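Local coordinates for protein dehydratase, IlvD/Edd family (Caulobacter crescentus, PDB 5OYN) that catalyses the dehydration of D-xylonate to 2-dehydro-3-deoxy-D-arabinonate, and of D-gluconate with similar efficiency, using a [2Fe-2S] cluster and a magnesium ion, at residues I57-T62 with D82-A87; M92-H97 with E121-Y126; D129-T134 with M146-V151; K263-L268 with R298-E303; Q271-A276 with P291-M296. All coordinates share one frame; numbering follows the deposited sequence.

How the contacts relate
Contacts 1, 2 and 3 follow one another along the chain and dress a single parallel sheet with strand order 90-95, 56-61, 130-135, 155-159. Contact 1 lays helix 73-87 on one face; contacts 2 and 3, centres about 9 Å apart, lay helices 109-125 and 141-151 on the other, where Leu123 packs on Val131 and Ala148. Contacts 4 and 5 share helix 289-299, their centres also about 9 Å apart, with contact 5 nested in the loop that contact 4 closes. Helix 141-151 joins the groups: Thr149 touches Leu268 and Met146 touches Met296. The N-terminal family region thus builds outward from its sheet, through that helix, to a further helical layer.

Contact 1 of 5, residues I57-T62 with D82-A87; sequences IGIAQT and DGIRDA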
# COMPACT_ATOMS: atom_id res chain seq x y z
N ILE A 57 -1.46 -17.29 11.71
CA ILE A 57 -2.82 -16.77 11.67
C ILE A 57 -3.17 -16.39 10.24
O ILE A 57 -2.63 -15.41 9.71
CB ILE A 57 -3.01 -15.58 12.62
CG1 ILE A 57 -2.39 -15.89 13.99
CG2 ILE A 57 -4.49 -15.25 12.74
CD1 ILE A 57 -3.25 -16.80 14.84
N GLY A 58 -4.06 -17.13 9.60
CA GLY A 58 -4.58 -16.69 8.33
C GLY A 58 -5.51 -15.50 8.50
O GLY A 58 -6.17 -15.33 9.52
N ILE A 59 -5.53 -14.64 7.48
CA ILE A 59 -6.50 -13.55 7.37
C ILE A 59 -7.16 -13.72 6.01
O ILE A 59 -6.50 -13.57 4.97
CB ILE A 59 -5.85 -12.16 7.52
CG1 ILE A 59 -5.05 -12.07 8.82
CG2 ILE A 59 -6.89 -11.05 7.55
CD1 ILE A 59 -4.30 -10.76 8.96
N ALA A 60 -8.44 -14.08 5.99
CA ALA A 60 -9.13 -14.32 4.72
C ALA A 60 -9.66 -12.98 4.22
O ALA A 60 -10.70 -12.49 4.67
CB ALA A 60 -10.23 -15.35 4.87
N GLN A 61 -8.91 -12.38 3.28
CA GLN A 61 -9.20 -11.06 2.74
C GLN A 61 -10.34 -11.12 1.75
O GLN A 61 -10.30 -11.90 0.78
CB GLN A 61 -7.96 -10.49 2.06
CG GLN A 61 -8.20 -9.14 1.43
CD GLN A 61 -8.58 -8.09 2.46
OE1 GLN A 61 -9.75 -7.94 2.79
NE2 GLN A 61 -7.59 -7.37 2.99
N THR A 62 -11.35 -10.29 1.95
CA THR A 62 -12.47 -10.24 1.03
C THR A 62 -12.57 -8.94 0.27
O THR A 62 -13.31 -8.87 -0.72
CB THR A 62 -13.79 -10.50 1.77
OG1 THR A 62 -13.93 -9.55 2.84
CG2 THR A 62 -13.81 -11.94 2.31
N ASP A 82 -1.25 -6.03 13.04
CA ASP A 82 -0.62 -5.48 14.23
C ASP A 82 -1.13 -6.17 15.47
O ASP A 82 -0.36 -6.46 16.39
CB ASP A 82 -0.85 -3.96 14.28
CG ASP A 82 0.08 -3.18 13.34
OD1 ASP A 82 0.90 -3.80 12.60
OD2 ASP A 82 -0.00 -1.94 13.33
N GLY A 83 -2.43 -6.49 15.52
CA GLY A 83 -2.97 -7.21 16.66
C GLY A 83 -2.32 -8.57 16.82
O GLY A 83 -1.83 -8.92 17.89
N ILE A 84 -2.31 -9.35 15.73
CA ILE A 84 -1.69 -10.67 15.73
C ILE A 84 -0.25 -10.62 16.22
O ILE A 84 0.20 -11.47 16.99
CB ILE A 84 -1.77 -11.28 14.33
CG1 ILE A 84 -3.22 -11.51 13.92
CG2 ILE A 84 -0.89 -12.52 14.23
CD1 ILE A 84 -3.38 -11.90 12.46
N ARG A 85 0.52 -9.62 15.77
CA ARG A 85 1.94 -9.60 16.10
C ARG A 85 2.19 -9.16 17.54
O ARG A 85 3.09 -9.69 18.20
CB ARG A 85 2.71 -8.71 15.12
CG ARG A 85 3.56 -9.55 14.21
CD ARG A 85 4.21 -8.77 13.11
NE ARG A 85 4.29 -9.55 11.89
CZ ARG A 85 5.17 -10.54 11.68
NH1 ARG A 85 6.04 -10.85 12.63
NH2 ARG A 85 5.17 -11.20 10.53
N ASP A 86 1.44 -8.18 18.04
CA ASP A 86 1.60 -7.80 19.44
C ASP A 86 1.33 -8.98 20.34
O ASP A 86 2.02 -9.20 21.34
CB ASP A 86 0.67 -6.64 19.80
CG ASP A 86 1.25 -5.29 19.41
OD1 ASP A 86 2.15 -5.25 18.53
OD2 ASP A 86 0.80 -4.26 19.98
N ALA A 87 0.36 -9.79 19.95
CA ALA A 87 -0.14 -10.86 20.78
C ALA A 87 0.63 -12.16 20.58
O ALA A 87 0.40 -13.12 21.33
CB ALA A 87 -1.64 -11.06 20.50
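The terminal methyl of Ile84 presses between two isoleucines of strand 56-61, with Ile84 CD1 3.5 Å from Ile57 CG2 and 3.8 Å from Ile59 CD1. A second touch with Ile57 uses the other branch of the helix residue: Ile84 CG2 lies 3.7 Å from Ile57 CG1. Each arm of Ile84 thus meets a different arm of Ile57, and the two side chains lie alongside, running in opposing senses. The extended second torsion of Ile84 (chi2 171°) carries CD1 forward to the strand, where Ile57 and Ile59, two residues apart, project from the same face of the sheet. These pieces belong to the beta-alpha-beta unit made of strand 56-61, helix 73-87 and strand 90-95, and the contact seats its helix on its first strand. Val80, on the same helix, also touches Ile59, Pro91 touches Ile84, and Ile254 and Val255 of helix 241-259 touch Ile57. Backbone bonds tie Ile57 and Ile59 to Met92 and Gly58 to Ala130 and Val132, fixing the strand between its neighbours. Farther out, Arg85 forms salt bridges with Glu49 and with Asp86 of the second subunit.

Contact 2 of 5, residues M92-H97 with E121-Y126; sequences MEFPVH and ETLHGY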
# COMPACT_ATOMS: atom_id res chain seq x y z
N MET A 92 -0.79 -14.14 7.99
CA MET A 92 -0.72 -14.58 6.59
C MET A 92 -2.03 -14.15 5.95
O MET A 92 -3.07 -14.79 6.18
CB MET A 92 -0.54 -16.09 6.46
CG MET A 92 0.84 -16.59 6.72
SD MET A 92 1.92 -16.40 5.30
CE MET A 92 3.41 -17.20 5.93
N GLU A 93 -1.99 -13.09 5.17
CA GLU A 93 -3.19 -12.63 4.48
C GLU A 93 -3.30 -13.38 3.16
O GLU A 93 -2.29 -13.68 2.52
CB GLU A 93 -3.13 -11.12 4.24
CG GLU A 93 -4.38 -10.51 3.63
CD GLU A 93 -4.11 -9.08 3.14
OE1 GLU A 93 -5.03 -8.49 2.50
OE2 GLU A 93 -3.00 -8.56 3.41
N PHE A 94 -4.53 -13.71 2.79
CA PHE A 94 -4.75 -14.44 1.55
C PHE A 94 -6.17 -14.18 1.12
O PHE A 94 -7.01 -13.77 1.93
CB PHE A 94 -4.50 -15.95 1.73
CG PHE A 94 -5.43 -16.60 2.72
CD1 PHE A 94 -6.66 -17.11 2.31
CD2 PHE A 94 -5.08 -16.71 4.06
CE1 PHE A 94 -7.52 -17.70 3.22
CE2 PHE A 94 -5.94 -17.31 4.97
CZ PHE A 94 -7.15 -17.80 4.55
N PRO A 95 -6.48 -14.38 -0.16
CA PRO A 95 -7.80 -14.00 -0.66
C PRO A 95 -8.76 -15.17 -0.79
O PRO A 95 -8.35 -16.33 -0.65
CB PRO A 95 -7.48 -13.40 -2.02
CG PRO A 95 -6.30 -14.19 -2.50
CD PRO A 95 -5.56 -14.68 -1.27
N VAL A 96 -10.02 -14.85 -1.05
CA VAL A 96 -11.05 -15.82 -1.37
C VAL A 96 -11.74 -15.39 -2.66
O VAL A 96 -11.47 -14.32 -3.20
CB VAL A 96 -12.08 -15.99 -0.23
CG1 VAL A 96 -11.43 -16.69 0.95
CG2 VAL A 96 -12.63 -14.64 0.19
N HIS A 97 -12.62 -16.24 -3.15
CA HIS A 97 -13.44 -15.89 -4.30
C HIS A 97 -14.18 -14.59 -3.99
O HIS A 97 -14.76 -14.45 -2.90
CB HIS A 97 -14.40 -17.04 -4.60
CG HIS A 97 -15.28 -16.79 -5.78
ND1 HIS A 97 -14.78 -16.67 -7.06
CD2 HIS A 97 -16.62 -16.64 -5.88
CE1 HIS A 97 -15.78 -16.46 -7.90
NE2 HIS A 97 -16.91 -16.43 -7.20
N GLU A 121 -10.44 -25.52 1.18
CA GLU A 121 -9.21 -26.00 0.57
C GLU A 121 -7.99 -25.26 1.13
O GLU A 121 -7.01 -25.88 1.55
CB GLU A 121 -9.27 -25.85 -0.95
CG GLU A 121 -10.04 -26.95 -1.71
CD GLU A 121 -10.00 -28.33 -1.05
OE1 GLU A 121 -10.90 -28.62 -0.23
OE2 GLU A 121 -9.10 -29.15 -1.38
N THR A 122 -8.06 -23.93 1.16
CA THR A 122 -6.97 -23.11 1.68
C THR A 122 -6.74 -23.35 3.17
O THR A 122 -5.61 -23.62 3.60
CB THR A 122 -7.26 -21.63 1.41
OG1 THR A 122 -7.48 -21.42 0.01
CG2 THR A 122 -6.13 -20.73 1.90
N LEU A 123 -7.80 -23.24 3.98
CA LEU A 123 -7.63 -23.38 5.44
C LEU A 123 -7.07 -24.75 5.80
O LEU A 123 -6.25 -24.87 6.72
CB LEU A 123 -8.97 -23.18 6.14
CG LEU A 123 -9.57 -21.78 6.19
CD1 LEU A 123 -10.79 -21.81 7.10
CD2 LEU A 123 -8.55 -20.78 6.69
N HIS A 124 -7.50 -25.79 5.10
CA HIS A 124 -7.05 -27.13 5.41
C HIS A 124 -5.75 -27.51 4.72
O HIS A 124 -4.98 -28.31 5.26
CB HIS A 124 -8.15 -28.13 5.05
CG HIS A 124 -7.77 -29.55 5.32
ND1 HIS A 124 -7.65 -30.06 6.59
CD2 HIS A 124 -7.46 -30.56 4.47
CE1 HIS A 124 -7.29 -31.33 6.52
NE2 HIS A 124 -7.17 -31.66 5.25
N GLY A 125 -5.47 -26.93 3.54
CA GLY A 125 -4.33 -27.28 2.71
C GLY A 125 -3.02 -26.57 2.96
O GLY A 125 -2.00 -26.97 2.38
N TYR A 126 -2.99 -25.55 3.81
CA TYR A 126 -1.79 -24.77 4.06
C TYR A 126 -1.50 -24.76 5.56
O TYR A 126 -2.37 -25.09 6.36
CB TYR A 126 -1.94 -23.34 3.54
CG TYR A 126 -2.03 -23.25 2.04
CD1 TYR A 126 -3.26 -23.25 1.39
CD2 TYR A 126 -0.88 -23.17 1.26
CE1 TYR A 126 -3.34 -23.17 0.01
CE2 TYR A 126 -0.95 -23.09 -0.11
CZ TYR A 126 -2.18 -23.09 -0.74
OH TYR A 126 -2.25 -23.02 -2.11
O HOH W 1 -9.16 -19.06 -0.19
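Phe94, in the extended backbone of strand 90-95, faces Thr122 and Leu123 in the last turn of helix 109-125, a turn held by the 2.7 Å bond from Gly125 N to Glu121 O. The ring of Phe94 is the main bridge between the two. Its CG sits between the backbone N and the carbonyl carbon (chi1 63°), and the ring reaches toward the helix from there. Thr122 meets it head on and sets its methyl over one face in a CH-pi contact: Thr122 CG2 is 3.9 Å from the centroid of the Phe94 ring, 27° off the normal, displaced toward the rim beside CE1. Leu123 lies athwart the Phe94 side chain, its CD2 3.9 Å from Phe94 CZ. Helix 109-125 belongs to a crossover that leaves strand 90-95, outermost in this chain, passes strand 56-61 and enters strand 130-135 of the parallel sheet; the contact brings the end of the helix back against the strand that precedes it. Without the ring, as with a serine here, the Thr122 methyl is likely to lose its aromatic face and a gap to open beside Leu123. The hydroxyl of Thr122 is engaged differently: OG1 bonds to Gly118 O within the helix, and a water 2.9 Å from Thr122 OG1 gives a hydrogen bond to Pro95 O, also at 2.9 Å. The third subunit comes close here: its Arg104 forms a salt bridge with Glu121, and the backbone N of its Phe100, a residue of the cluster pocket, bonds to Tyr126 OH.

Contact 3 of 5, residues D129-T134 with M146-V151; sequences DAVVLT and MAATTV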
# COMPACT_ATOMS: atom_id res chain seq x y z
N ASP A 129 -3.17 -22.13 11.28
CA ASP A 129 -3.61 -22.55 12.59
C ASP A 129 -4.96 -21.96 12.97
O ASP A 129 -5.92 -22.70 13.22
CB ASP A 129 -2.57 -22.18 13.64
CG ASP A 129 -1.30 -22.92 13.45
OD1 ASP A 129 -1.39 -24.12 13.07
OD2 ASP A 129 -0.21 -22.32 13.65
N ALA A 130 -5.05 -20.64 13.04
CA ALA A 130 -6.30 -19.94 13.28
C ALA A 130 -6.57 -19.03 12.09
O ALA A 130 -5.72 -18.85 11.22
CB ALA A 130 -6.24 -19.14 14.59
N VAL A 131 -7.77 -18.44 12.06
CA VAL A 131 -8.17 -17.59 10.96
C VAL A 131 -8.94 -16.37 11.47
O VAL A 131 -9.61 -16.41 12.50
CB VAL A 131 -9.00 -18.37 9.92
CG1 VAL A 131 -10.37 -18.68 10.47
CG2 VAL A 131 -9.10 -17.58 8.62
N VAL A 132 -8.79 -15.27 10.74
CA VAL A 132 -9.59 -14.07 10.93
C VAL A 132 -10.39 -13.89 9.65
O VAL A 132 -9.83 -13.64 8.58
CB VAL A 132 -8.73 -12.85 11.22
CG1 VAL A 132 -9.61 -11.61 11.30
CG2 VAL A 132 -7.96 -13.06 12.51
N LEU A 133 -11.71 -14.06 9.76
CA LEU A 133 -12.61 -13.97 8.62
C LEU A 133 -13.06 -12.51 8.48
O LEU A 133 -13.73 -11.98 9.37
CB LEU A 133 -13.82 -14.90 8.81
CG LEU A 133 -13.57 -16.38 9.08
CD1 LEU A 133 -14.83 -17.05 9.51
CD2 LEU A 133 -12.99 -17.08 7.87
N THR A 134 -12.69 -11.88 7.37
CA THR A 134 -13.12 -10.51 7.08
C THR A 134 -14.44 -10.60 6.31
O THR A 134 -14.58 -11.42 5.40
CB THR A 134 -12.07 -9.73 6.27
OG1 THR A 134 -11.93 -10.31 4.97
CG2 THR A 134 -10.71 -9.73 6.97
N MET A 146 -19.24 -20.76 7.31
CA MET A 146 -19.41 -22.12 6.81
C MET A 146 -18.07 -22.81 6.59
O MET A 146 -17.84 -23.93 7.06
CB MET A 146 -20.22 -22.10 5.51
CG MET A 146 -21.69 -21.88 5.73
SD MET A 146 -22.57 -21.36 4.25
CE MET A 146 -21.92 -22.49 3.01
N ALA A 147 -17.14 -22.14 5.91
CA ALA A 147 -15.86 -22.76 5.59
C ALA A 147 -15.02 -22.99 6.84
O ALA A 147 -14.38 -24.03 6.98
CB ALA A 147 -15.10 -21.90 4.58
N ALA A 148 -15.00 -22.01 7.75
CA ALA A 148 -14.19 -22.19 8.95
C ALA A 148 -14.69 -23.35 9.80
O ALA A 148 -13.88 -24.03 10.44
CB ALA A 148 -14.17 -20.90 9.77
N THR A 149 -16.01 -23.62 9.82
CA THR A 149 -16.46 -24.69 10.70
C THR A 149 -16.20 -26.06 10.10
O THR A 149 -15.79 -26.98 10.82
CB THR A 149 -17.95 -24.54 11.07
OG1 THR A 149 -18.76 -25.03 10.01
CG2 THR A 149 -18.31 -23.11 11.34
N THR A 150 -16.43 -26.22 8.79
CA THR A 150 -16.08 -27.48 8.12
C THR A 150 -14.66 -27.89 8.46
O THR A 150 -14.39 -29.05 8.78
CB THR A 150 -16.24 -27.35 6.61
OG1 THR A 150 -17.62 -27.17 6.27
CG2 THR A 150 -15.73 -28.59 5.92
N VAL A 151 -13.73 -26.94 8.40
CA VAL A 151 -12.35 -27.27 8.75
C VAL A 151 -12.18 -27.28 10.26
O VAL A 151 -11.47 -28.13 10.81
CB VAL A 151 -11.40 -26.29 8.05
CG1 VAL A 151 -9.97 -26.44 8.58
CG2 VAL A 151 -11.45 -26.53 6.55
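Within 146-151, Ala148 is the residue that meets Val131 and Leu133 of strand 130-135. Met146, at the start of the segment, points away from the strand and packs on Ala295, Met296 and His299 of helix 289-299. Its carbonyl takes up more than one donor: Thr150 N lies 3.2 Å from Met146 O, and Thr149 OG1 donates to the same Met146 O over 3.3 Å, tilted 31° from the carbonyl plane. Two residues along, the methyl of Ala148 is directed at the sheet, with Ala148 CB 3.9 Å from Leu133 CD1 and at a looser 4.5 Å from Val131 CG1. Leu133 turns its CG opposite its own carbonyl carbon (chi1 -55°) and keeps the chain beyond extended, which brings CD1 to the helix. Strand 130-135, helix 141-151 and strand 155-159 follow one another as a beta-alpha-beta unit; the link from the first strand to the helix carries Cys137, which binds the [2Fe-2S] cluster, and Asp138 and the carboxylated Lys139 of the magnesium site. Ala155 and Val157 of strand 155-159 flank the contact, touching Val131 and Leu133 respectively, and Ala155 reaches Ala148 as well. Beyond Ala148, Thr149 leans on Pro264 and Leu268 on the side of the helix that faces segment 263-268, Thr150 bonds through its hydroxyl to Tyr116 OH, and Val151, the last residue of the helix, packs on Leu123 and His124.

Contact 4 of 5, residues K263-L268 with R298-E303; sequences KPLDIL and RHAGVE
Ala300 meets Leu265 and Leu268 exactly where helix 289-299 is brought to a stop by a Schellman motif, so the residue that leaves helical geometry is also the one at the centre of the contact. Gly301, at positive phi (63°), is the C-prime residue of the motif: Gly301 N bonds to Arg298 O at 2.7 Å, and Val302 N bonds back to the carbonyl oxygen of the residue just before Arg298. The Ala300 methyl is taken up by the short helical turn 264-267 and the residue after it. Leu265 reaches across with one branch, its CD2 3.9 Å from Ala300 CB and 3.7 Å from Ala300 O, whereas Leu268 brings up its root, CB lying 4.1 Å from Ala300 CB. After the turn, Val302 sets CG2 3.8 Å from Leu268 O; with chi1 at 174° this branch stands beside the valine's own backbone N and faces that oxygen. The facing turn is held within itself: Pro264 O accepts from Ile267 N and Leu268 N, and Lys263 N bonds at 3.3 Å to Asp266 OD2 from above the carboxylate plane. Asn152 OD1 takes the backbone N-H of Leu265. Methyl and methylene groups thus meet one another or a carbonyl oxygen, so two chain turns, each with its own internal bonds, are joined by apolar contact, partly buried, rather than by polar ties.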
# COMPACT_ATOMS: atom_id res chain seq x y z
N LYS A 263 -12.44 -23.71 18.94
CA LYS A 263 -12.89 -23.96 17.57
C LYS A 263 -14.33 -23.50 17.35
O LYS A 263 -15.08 -23.28 18.30
CB LYS A 263 -12.77 -25.45 17.24
CG LYS A 263 -11.34 -25.98 17.20
CD LYS A 263 -11.34 -27.49 17.01
CE LYS A 263 -9.95 -28.06 17.08
NZ LYS A 263 -9.13 -27.21 18.00
N PRO A 264 -14.74 -23.32 16.08
CA PRO A 264 -16.15 -23.03 15.81
C PRO A 264 -17.12 -24.04 16.39
O PRO A 264 -18.14 -23.65 16.99
CB PRO A 264 -16.21 -23.01 14.27
CG PRO A 264 -14.85 -22.71 13.82
CD PRO A 264 -13.89 -23.18 14.88
N LEU A 265 -16.85 -25.34 16.23
CA LEU A 265 -17.76 -26.37 16.73
C LEU A 265 -17.96 -26.29 18.24
O LEU A 265 -18.90 -26.90 18.76
CB LEU A 265 -17.25 -27.76 16.33
CG LEU A 265 -17.51 -28.15 14.86
CD1 LEU A 265 -16.87 -29.47 14.49
CD2 LEU A 265 -19.00 -28.18 14.53
N ASP A 266 -17.11 -25.55 18.96
CA ASP A 266 -17.35 -25.30 20.38
C ASP A 266 -18.32 -24.15 20.59
O ASP A 266 -18.98 -24.08 21.64
CB ASP A 266 -16.03 -25.00 21.10
CG ASP A 266 -14.98 -26.06 20.88
OD1 ASP A 266 -15.35 -27.19 20.46
OD2 ASP A 266 -13.79 -25.78 21.12
N ILE A 267 -18.41 -23.24 19.63
CA ILE A 267 -19.23 -22.04 19.79
C ILE A 267 -20.62 -22.23 19.20
O ILE A 267 -21.62 -21.83 19.80
CB ILE A 267 -18.51 -20.84 19.14
CG1 ILE A 267 -17.09 -20.70 19.69
CG2 ILE A 267 -19.31 -19.56 19.37
CD1 ILE A 267 -17.00 -19.84 20.94
N LEU A 268 -20.69 -22.87 18.03
CA LEU A 268 -21.91 -22.94 17.24
C LEU A 268 -22.73 -24.15 17.66
O LEU A 268 -22.85 -25.17 16.96
CB LEU A 268 -21.57 -22.96 15.75
CG LEU A 268 -20.68 -21.78 15.37
CD1 LEU A 268 -20.06 -21.98 14.02
CD2 LEU A 268 -21.49 -20.49 15.40
N ARG A 298 -26.37 -26.30 9.59
CA ARG A 298 -26.11 -27.60 8.99
C ARG A 298 -24.61 -27.89 8.93
O ARG A 298 -24.17 -28.96 9.36
CB ARG A 298 -26.73 -27.66 7.60
CG ARG A 298 -28.24 -27.60 7.63
CD ARG A 298 -28.82 -28.15 6.34
NE ARG A 298 -28.50 -29.57 6.17
CZ ARG A 298 -28.69 -30.24 5.04
NH1 ARG A 298 -29.20 -29.64 3.97
NH2 ARG A 298 -28.37 -31.53 4.99
N HIS A 299 -23.82 -26.94 8.43
CA HIS A 299 -22.38 -27.19 8.30
C HIS A 299 -21.69 -27.37 9.65
O HIS A 299 -20.58 -27.90 9.69
CB HIS A 299 -21.70 -26.06 7.53
CG HIS A 299 -21.62 -26.31 6.06
ND1 HIS A 299 -22.47 -25.72 5.15
CD2 HIS A 299 -20.79 -27.11 5.33
CE1 HIS A 299 -22.17 -26.13 3.93
NE2 HIS A 299 -21.15 -26.97 4.01
N ALA A 300 -22.32 -26.93 10.74
CA ALA A 300 -21.84 -27.26 12.07
C ALA A 300 -22.64 -28.41 12.71
O ALA A 300 -22.61 -28.58 13.94
CB ALA A 300 -21.88 -26.01 12.96
N GLY A 301 -23.34 -29.20 11.90
CA GLY A 301 -24.05 -30.36 12.40
C GLY A 301 -25.16 -30.03 13.38
O GLY A 301 -25.35 -30.75 14.36
N VAL A 302 -25.89 -28.95 13.13
CA VAL A 302 -27.03 -28.55 13.93
C VAL A 302 -28.22 -28.43 12.99
O VAL A 302 -28.06 -28.01 11.83
CB VAL A 302 -26.80 -27.22 14.68
CG1 VAL A 302 -28.06 -26.76 15.39
CG2 VAL A 302 -25.67 -27.37 15.66
N GLU A 303 -29.39 -28.83 13.46
CA GLU A 303 -30.60 -28.89 12.66
C GLU A 303 -31.51 -27.75 13.10
O GLU A 303 -31.89 -27.67 14.27
CB GLU A 303 -31.28 -30.25 12.80
CG GLU A 303 -32.54 -30.46 11.95
CD GLU A 303 -33.53 -31.43 12.60
OE1 GLU A 303 -34.57 -31.74 11.97
OE2 GLU A 303 -33.28 -31.90 13.73

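Contact 5 of 5, residues Q271-A276 with P291-M296; sequences QAFENA and PHIVAM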
# COMPACT_ATOMS: atom_id res chain seq x y z
N GLN A 271 -28.00 -23.67 20.76
CA GLN A 271 -28.43 -22.53 21.56
C GLN A 271 -27.93 -21.23 20.95
O GLN A 271 -28.65 -20.22 20.95
CB GLN A 271 -27.91 -22.65 22.99
CG GLN A 271 -28.07 -24.00 23.64
CD GLN A 271 -28.27 -23.86 25.13
OE1 GLN A 271 -27.37 -23.43 25.86
NE2 GLN A 271 -29.47 -24.20 25.60
N ALA A 272 -26.69 -21.23 20.45
CA ALA A 272 -26.13 -20.04 19.82
C ALA A 272 -26.94 -19.65 18.60
O ALA A 272 -27.24 -18.46 18.41
CB ALA A 272 -24.67 -20.28 19.44
N PHE A 273 -27.31 -20.62 17.77
CA PHE A 273 -28.15 -20.29 16.62
C PHE A 273 -29.50 -19.75 17.04
O PHE A 273 -30.06 -18.89 16.36
CB PHE A 273 -28.31 -21.52 15.72
CG PHE A 273 -27.08 -21.85 14.90
CD1 PHE A 273 -26.83 -21.19 13.70
CD2 PHE A 273 -26.17 -22.81 15.33
CE1 PHE A 273 -25.70 -21.50 12.94
CE2 PHE A 273 -25.04 -23.13 14.58
CZ PHE A 273 -24.80 -22.46 13.39
N GLU A 274 -30.05 -20.22 18.17
CA GLU A 274 -31.32 -19.69 18.63
C GLU A 274 -31.18 -18.24 19.09
O GLU A 274 -32.13 -17.45 18.95
CB GLU A 274 -31.89 -20.56 19.76
CG GLU A 274 -32.31 -21.97 19.35
CD GLU A 274 -32.99 -22.77 20.49
OE1 GLU A 274 -32.39 -22.85 21.58
OE2 GLU A 274 -34.12 -23.30 20.29
N ASN A 275 -30.02 -17.87 19.63
CA ASN A 275 -29.76 -16.47 19.96
C ASN A 275 -29.75 -15.60 18.71
O ASN A 275 -30.36 -14.51 18.68
CB ASN A 275 -28.42 -16.35 20.70
CG ASN A 275 -28.53 -16.79 22.14
OD1 ASN A 275 -29.63 -17.04 22.62
ND2 ASN A 275 -27.40 -16.87 22.83
N ALA A 276 -29.08 -16.07 17.65
CA ALA A 276 -29.06 -15.32 16.40
C ALA A 276 -30.47 -15.13 15.86
O ALA A 276 -30.87 -14.01 15.53
CB ALA A 276 -28.17 -16.04 15.39
N PRO A 291 -32.07 -18.59 4.99
CA PRO A 291 -31.21 -19.58 4.31
C PRO A 291 -29.81 -19.61 4.87
O PRO A 291 -29.22 -20.70 4.97
CB PRO A 291 -31.23 -19.14 2.85
CG PRO A 291 -32.44 -18.34 2.70
CD PRO A 291 -32.68 -17.66 4.02
N HIS A 292 -29.26 -18.46 5.28
CA HIS A 292 -27.87 -18.42 5.74
C HIS A 292 -27.71 -19.01 7.12
O HIS A 292 -26.72 -19.70 7.39
CB HIS A 292 -27.34 -16.99 5.74
CG HIS A 292 -27.24 -16.38 4.38
ND1 HIS A 292 -26.76 -17.08 3.30
CD2 HIS A 292 -27.56 -15.15 3.93
CE1 HIS A 292 -26.78 -16.30 2.23
NE2 HIS A 292 -27.27 -15.12 2.59
N ILE A 293 -28.63 -18.71 8.04
CA ILE A 293 -28.49 -19.27 9.37
C ILE A 293 -28.63 -20.79 9.33
O ILE A 293 -27.91 -21.51 10.03
CB ILE A 293 -29.48 -18.62 10.35
CG1 ILE A 293 -29.03 -17.19 10.65
CG2 ILE A 293 -29.56 -19.42 11.63
CD1 ILE A 293 -29.98 -16.41 11.52
N VAL A 294 -29.52 -21.30 8.47
CA VAL A 294 -29.67 -22.75 8.36
C VAL A 294 -28.41 -23.36 7.76
O VAL A 294 -27.84 -24.31 8.32
CB VAL A 294 -30.92 -23.11 7.53
CG1 VAL A 294 -30.85 -24.56 7.07
CG2 VAL A 294 -32.19 -22.89 8.34
N ALA A 295 -27.94 -22.81 6.64
CA ALA A 295 -26.70 -23.25 6.00
C ALA A 295 -25.55 -23.35 7.00
O ALA A 295 -24.82 -24.35 7.02
CB ALA A 295 -26.33 -22.29 4.86
N MET A 296 -25.37 -22.33 7.83
CA MET A 296 -24.28 -22.39 8.80
C MET A 296 -24.54 -23.45 9.86
O MET A 296 -23.62 -24.19 10.24
CB MET A 296 -24.10 -21.01 9.45
CG MET A 296 -23.80 -19.93 8.43
SD MET A 296 -24.14 -18.28 9.06
CE MET A 296 -23.00 -18.31 10.40
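Met296 N bonds to His292 O at 3.0 Å, a helical bond that sets Met296 of helix 289-299 beside Phe273 of helix 270-282. The two segments run nearly antiparallel (171°), with their axes 11.0 Å apart, and the Phe273 ring spans much of that separation. The ring goes in against the backbone of the other helix: Phe273 CE1 stands 3.7 Å from Ile293 O, and Phe273 CZ is 3.7 Å from Met296 C. Met296 CB comes up at the ring edge, in its plane, 3.9 Å from Phe273 CE1. Ile293 lies beside the ring at CD1, with Ile293 CG2 3.9 Å from Phe273 CD1. The longer branch of Ile293 meets the next turn, where Ile293 CD1 lies 4.3 Å from Ala276 CB. The helices are consecutive in the chain and form an antiparallel helical hairpin, with Phe273 and Ile293 at the level where the backbones of the two segments come nearest. Cutting Phe273 back to an alanine is likely to open a gap between the helices and leave Ile293 and Met296 without their aromatic neighbour. Met296 bends at its last torsion and packs on Ile145 of helix 141-151 and on Met219 of helix 215-225, whose Val222 touches both Ala276 and Ile293. From the same turn of helix 289-299, His292 NE2 bonds to the carboxylated Lys139 of the magnesium site, and His292 ND1 to Arg112.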